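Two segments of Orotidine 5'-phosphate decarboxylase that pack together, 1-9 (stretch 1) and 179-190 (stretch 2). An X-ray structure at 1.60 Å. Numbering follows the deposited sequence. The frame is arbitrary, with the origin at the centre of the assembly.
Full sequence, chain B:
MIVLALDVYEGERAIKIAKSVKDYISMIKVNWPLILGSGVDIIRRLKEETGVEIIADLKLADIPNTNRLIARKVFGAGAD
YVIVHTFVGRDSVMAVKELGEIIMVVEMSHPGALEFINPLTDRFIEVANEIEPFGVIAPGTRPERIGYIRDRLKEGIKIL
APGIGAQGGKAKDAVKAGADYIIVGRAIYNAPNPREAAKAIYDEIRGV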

# COMPACT_ATOMS: atom_id res chain seq x y z
N MET B 1 -15.83 -21.99 -1.51
CA MET B 1 -14.85 -21.73 -0.42
C MET B 1 -14.94 -20.27 0.00
O MET B 1 -14.97 -19.36 -0.82
CB MET B 1 -13.43 -22.08 -0.85
CG MET B 1 -13.23 -23.57 -1.11
SD MET B 1 -11.56 -23.98 -1.64
CE MET B 1 -11.60 -23.47 -3.37
N ILE B 2 -14.96 -20.07 1.31
CA ILE B 2 -15.09 -18.74 1.86
C ILE B 2 -13.80 -18.17 2.41
O ILE B 2 -13.06 -18.86 3.10
CB ILE B 2 -16.13 -18.77 3.03
CG1 ILE B 2 -17.48 -19.22 2.48
CG2 ILE B 2 -16.22 -17.41 3.73
CD1 ILE B 2 -18.50 -19.48 3.59
N VAL B 3 -13.53 -16.91 2.07
CA VAL B 3 -12.38 -16.19 2.60
C VAL B 3 -12.99 -15.19 3.57
O VAL B 3 -13.78 -14.35 3.17
CB VAL B 3 -11.61 -15.41 1.51
CG1 VAL B 3 -10.56 -14.50 2.18
CG2 VAL B 3 -10.93 -16.42 0.56
N LEU B 4 -12.64 -15.30 4.84
CA LEU B 4 -13.18 -14.39 5.85
C LEU B 4 -12.32 -13.14 5.96
O LEU B 4 -11.14 -13.24 6.31
CB LEU B 4 -13.22 -15.08 7.22
CG LEU B 4 -13.65 -14.16 8.37
CD1 LEU B 4 -15.09 -13.71 8.17
CD2 LEU B 4 -13.52 -14.92 9.70
N ALA B 5 -12.91 -11.99 5.63
CA ALA B 5 -12.22 -10.69 5.76
C ALA B 5 -12.38 -10.38 7.25
O ALA B 5 -13.43 -9.87 7.70
CB ALA B 5 -12.90 -9.64 4.91
N LEU B 6 -11.34 -10.73 8.01
CA LEU B 6 -11.35 -10.61 9.47
C LEU B 6 -11.02 -9.20 9.93
O LEU B 6 -9.97 -8.94 10.55
CB LEU B 6 -10.38 -11.61 10.07
CG LEU B 6 -10.46 -11.78 11.60
CD1 LEU B 6 -11.84 -12.32 11.96
CD2 LEU B 6 -9.37 -12.74 12.05
N ASP B 7 -11.95 -8.30 9.65
CA ASP B 7 -11.77 -6.90 9.95
C ASP B 7 -12.32 -6.56 11.33
O ASP B 7 -13.20 -5.71 11.49
CB ASP B 7 -12.43 -6.06 8.85
CG ASP B 7 -11.79 -6.29 7.48
OD1 ASP B 7 -10.65 -6.81 7.43
OD2 ASP B 7 -12.42 -5.94 6.46
N VAL B 8 -11.78 -7.26 12.32
CA VAL B 8 -12.13 -7.12 13.72
C VAL B 8 -10.83 -6.62 14.33
O VAL B 8 -9.90 -7.39 14.54
CB VAL B 8 -12.53 -8.48 14.30
CG1 VAL B 8 -12.71 -8.38 15.82
CG2 VAL B 8 -13.81 -8.94 13.62
N TYR B 9 -10.79 -5.32 14.60
CA TYR B 9 -9.57 -4.70 15.07
C TYR B 9 -9.29 -4.81 16.56
O TYR B 9 -8.63 -3.96 17.16
CB TYR B 9 -9.56 -3.25 14.58
CG TYR B 9 -9.82 -3.17 13.08
CD1 TYR B 9 -9.03 -3.90 12.17
CD2 TYR B 9 -10.90 -2.45 12.56
CE1 TYR B 9 -9.31 -3.91 10.81
CE2 TYR B 9 -11.19 -2.44 11.20
CZ TYR B 9 -10.39 -3.18 10.32
OH TYR B 9 -10.68 -3.15 8.98
N ALA B 179 -16.20 -17.68 -9.63
CA ALA B 179 -15.50 -17.42 -8.38
C ALA B 179 -15.04 -18.70 -7.69
O ALA B 179 -15.87 -19.58 -7.37
CB ALA B 179 -16.41 -16.63 -7.41
N ASP B 180 -13.73 -18.84 -7.47
CA ASP B 180 -13.24 -19.98 -6.71
C ASP B 180 -13.46 -19.79 -5.21
O ASP B 180 -13.63 -20.76 -4.47
CB ASP B 180 -11.75 -20.20 -6.97
CG ASP B 180 -11.48 -20.57 -8.40
OD1 ASP B 180 -11.09 -19.68 -9.18
OD2 ASP B 180 -11.69 -21.76 -8.75
N TYR B 181 -13.41 -18.53 -4.78
CA TYR B 181 -13.61 -18.13 -3.39
C TYR B 181 -14.52 -16.92 -3.34
O TYR B 181 -14.49 -16.06 -4.23
CB TYR B 181 -12.29 -17.72 -2.73
CG TYR B 181 -11.24 -18.80 -2.70
CD1 TYR B 181 -11.14 -19.67 -1.62
CD2 TYR B 181 -10.36 -18.96 -3.78
CE1 TYR B 181 -10.18 -20.68 -1.60
CE2 TYR B 181 -9.41 -19.96 -3.77
CZ TYR B 181 -9.32 -20.82 -2.69
OH TYR B 181 -8.38 -21.82 -2.69
N ILE B 182 -15.31 -16.86 -2.26
CA ILE B 182 -16.18 -15.74 -2.00
C ILE B 182 -15.57 -15.07 -0.77
O ILE B 182 -15.27 -15.76 0.22
CB ILE B 182 -17.60 -16.22 -1.63
CG1 ILE B 182 -18.20 -17.03 -2.80
CG2 ILE B 182 -18.47 -15.03 -1.30
CD1 ILE B 182 -18.30 -16.23 -4.06
N ILE B 183 -15.32 -13.76 -0.84
CA ILE B 183 -14.76 -13.03 0.30
C ILE B 183 -15.94 -12.43 1.06
O ILE B 183 -16.74 -11.67 0.49
CB ILE B 183 -13.82 -11.90 -0.16
CG1 ILE B 183 -12.60 -12.53 -0.85
CG2 ILE B 183 -13.43 -11.00 1.00
CD1 ILE B 183 -11.73 -11.50 -1.55
N VAL B 184 -16.07 -12.83 2.32
CA VAL B 184 -17.14 -12.39 3.19
C VAL B 184 -16.60 -11.68 4.43
O VAL B 184 -15.63 -12.15 5.01
CB VAL B 184 -17.95 -13.62 3.65
CG1 VAL B 184 -19.15 -13.17 4.52
CG2 VAL B 184 -18.44 -14.38 2.44
N GLY B 185 -17.23 -10.58 4.83
CA GLY B 185 -16.78 -9.86 6.01
C GLY B 185 -17.81 -9.80 7.14
O GLY B 185 -18.05 -10.80 7.82
N ARG B 186 -18.39 -8.62 7.33
CA ARG B 186 -19.37 -8.38 8.38
C ARG B 186 -20.48 -9.41 8.49
O ARG B 186 -20.95 -9.69 9.60
CB ARG B 186 -20.04 -7.01 8.18
CG ARG B 186 -19.13 -5.83 8.36
CD ARG B 186 -19.85 -4.51 8.06
NE ARG B 186 -18.93 -3.38 8.18
CZ ARG B 186 -18.59 -2.82 9.34
NH1 ARG B 186 -17.73 -1.81 9.36
NH2 ARG B 186 -19.13 -3.25 10.48
N ALA B 187 -20.90 -9.97 7.36
CA ALA B 187 -21.99 -10.95 7.38
C ALA B 187 -21.64 -12.09 8.31
O ALA B 187 -22.53 -12.73 8.89
CB ALA B 187 -22.27 -11.46 5.98
N ILE B 188 -20.35 -12.36 8.47
CA ILE B 188 -19.91 -13.39 9.38
C ILE B 188 -19.36 -12.85 10.70
O ILE B 188 -19.87 -13.20 11.77
CB ILE B 188 -18.82 -14.28 8.73
CG1 ILE B 188 -19.45 -15.14 7.63
CG2 ILE B 188 -18.22 -15.22 9.75
CD1 ILE B 188 -18.40 -15.90 6.78
N TYR B 189 -18.35 -11.98 10.65
CA TYR B 189 -17.78 -11.55 11.93
C TYR B 189 -18.63 -10.74 12.87
O TYR B 189 -18.37 -10.74 14.08
CB TYR B 189 -16.41 -10.86 11.75
CG TYR B 189 -16.38 -9.55 11.00
CD1 TYR B 189 -15.84 -9.47 9.71
CD2 TYR B 189 -16.82 -8.37 11.60
CE1 TYR B 189 -15.72 -8.26 9.06
CE2 TYR B 189 -16.70 -7.15 10.96
CZ TYR B 189 -16.15 -7.10 9.68
OH TYR B 189 -16.04 -5.90 9.02
N ASN B 190 -19.65 -10.06 12.35
CA ASN B 190 -20.54 -9.27 13.19
C ASN B 190 -21.90 -9.95 13.37
O ASN B 190 -22.85 -9.35 13.87
CB ASN B 190 -20.72 -7.85 12.62
CG ASN B 190 -19.64 -6.88 13.09
OD1 ASN B 190 -19.56 -5.75 12.61
ND2 ASN B 190 -18.82 -7.32 14.04
O HOH W 1 -14.98 -3.81 10.29
O HOH W 2 -14.97 -5.75 6.50

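What holds the two backbones together? Strands 2-5 and 181-184 run side by side in parallel, and four hydrogen bonds join them in the staggered pattern typical of such pairs. Ile-182 N donates to Met-1 O at 2.9 Å, and Val-3 N donates to Ile-182 O at 2.8 Å. The pattern then repeats two residues on: Val-184 N reaches Val-3 O at 2.9 Å, and Ala-5 N reaches Val-184 O at 2.8 Å. All four are nearly straight, with angles at hydrogen of 162° to 175°. The carbonyls also receive CA-H...O contacts, such as Ile-183 CA to Val-3 O at 3.3 Å, so each strand bond has a weaker companion beside it.

How does the polar contact continue once the strands end? Two waters carry it. The O of water 1 donates to Asp-7 O at 2.9 Å and lies 2.7 Å from Tyr-189 OH; the O of water 2 donates to Asp-7 OD2 at 2.6 Å and is likewise 2.7 Å from Tyr-189 OH. The tyrosine hydroxyl is thus tied to both the backbone and the carboxylate of Asp-7 without bonding directly to either. At the edge of the same ring, Tyr-189 CE1 comes within 3.1 Å of Ala-5 O, while Val-8 CG2 packs 3.7 Å from Tyr-189 CD2.

Which side chains meet on the two faces of the sheet? Neighbouring residues alternate, so Ile-2, Leu-4, Ile-182 and Val-184 share one face, with Val-3 and Ile-183 on the other. On the first face, Ile-2 CG2 touches Val-184 CG2 and Ile-188 CD1, both at 4.0 Å, and Leu-4 CD1 lies 3.8 Å from Ile-188 CG2. Ile-188 comes from the short helix that follows Gly-185, its N-cap, and its side chain lies over this face, against both Ile-2 and Leu-4. On the second face, Val-3 CB packs 3.9 Å from Ile-183 CG1, and Ala-5 CB sits 4.2 Å from Ile-183 CG2.

What closes the contact at the start of the chain? Met-1 packs against Tyr-181. Its CB comes 3.4 Å from Tyr-181 CD1, and with chi1 and chi3 both m and chi2 t, the side chain brings CE over one face of the ring, 4.0 Å from the centroid of the six ring carbons of Tyr-181. This is a CH-pi contact, in which a slightly positive methyl meets the electron-rich ring; Met-1 SD approaches more obliquely, 4.5 Å from that Tyr-181 centroid. Val-3 CG2 adds a contact with Tyr-181 CB at 3.8 Å, linking this end to the strand pair.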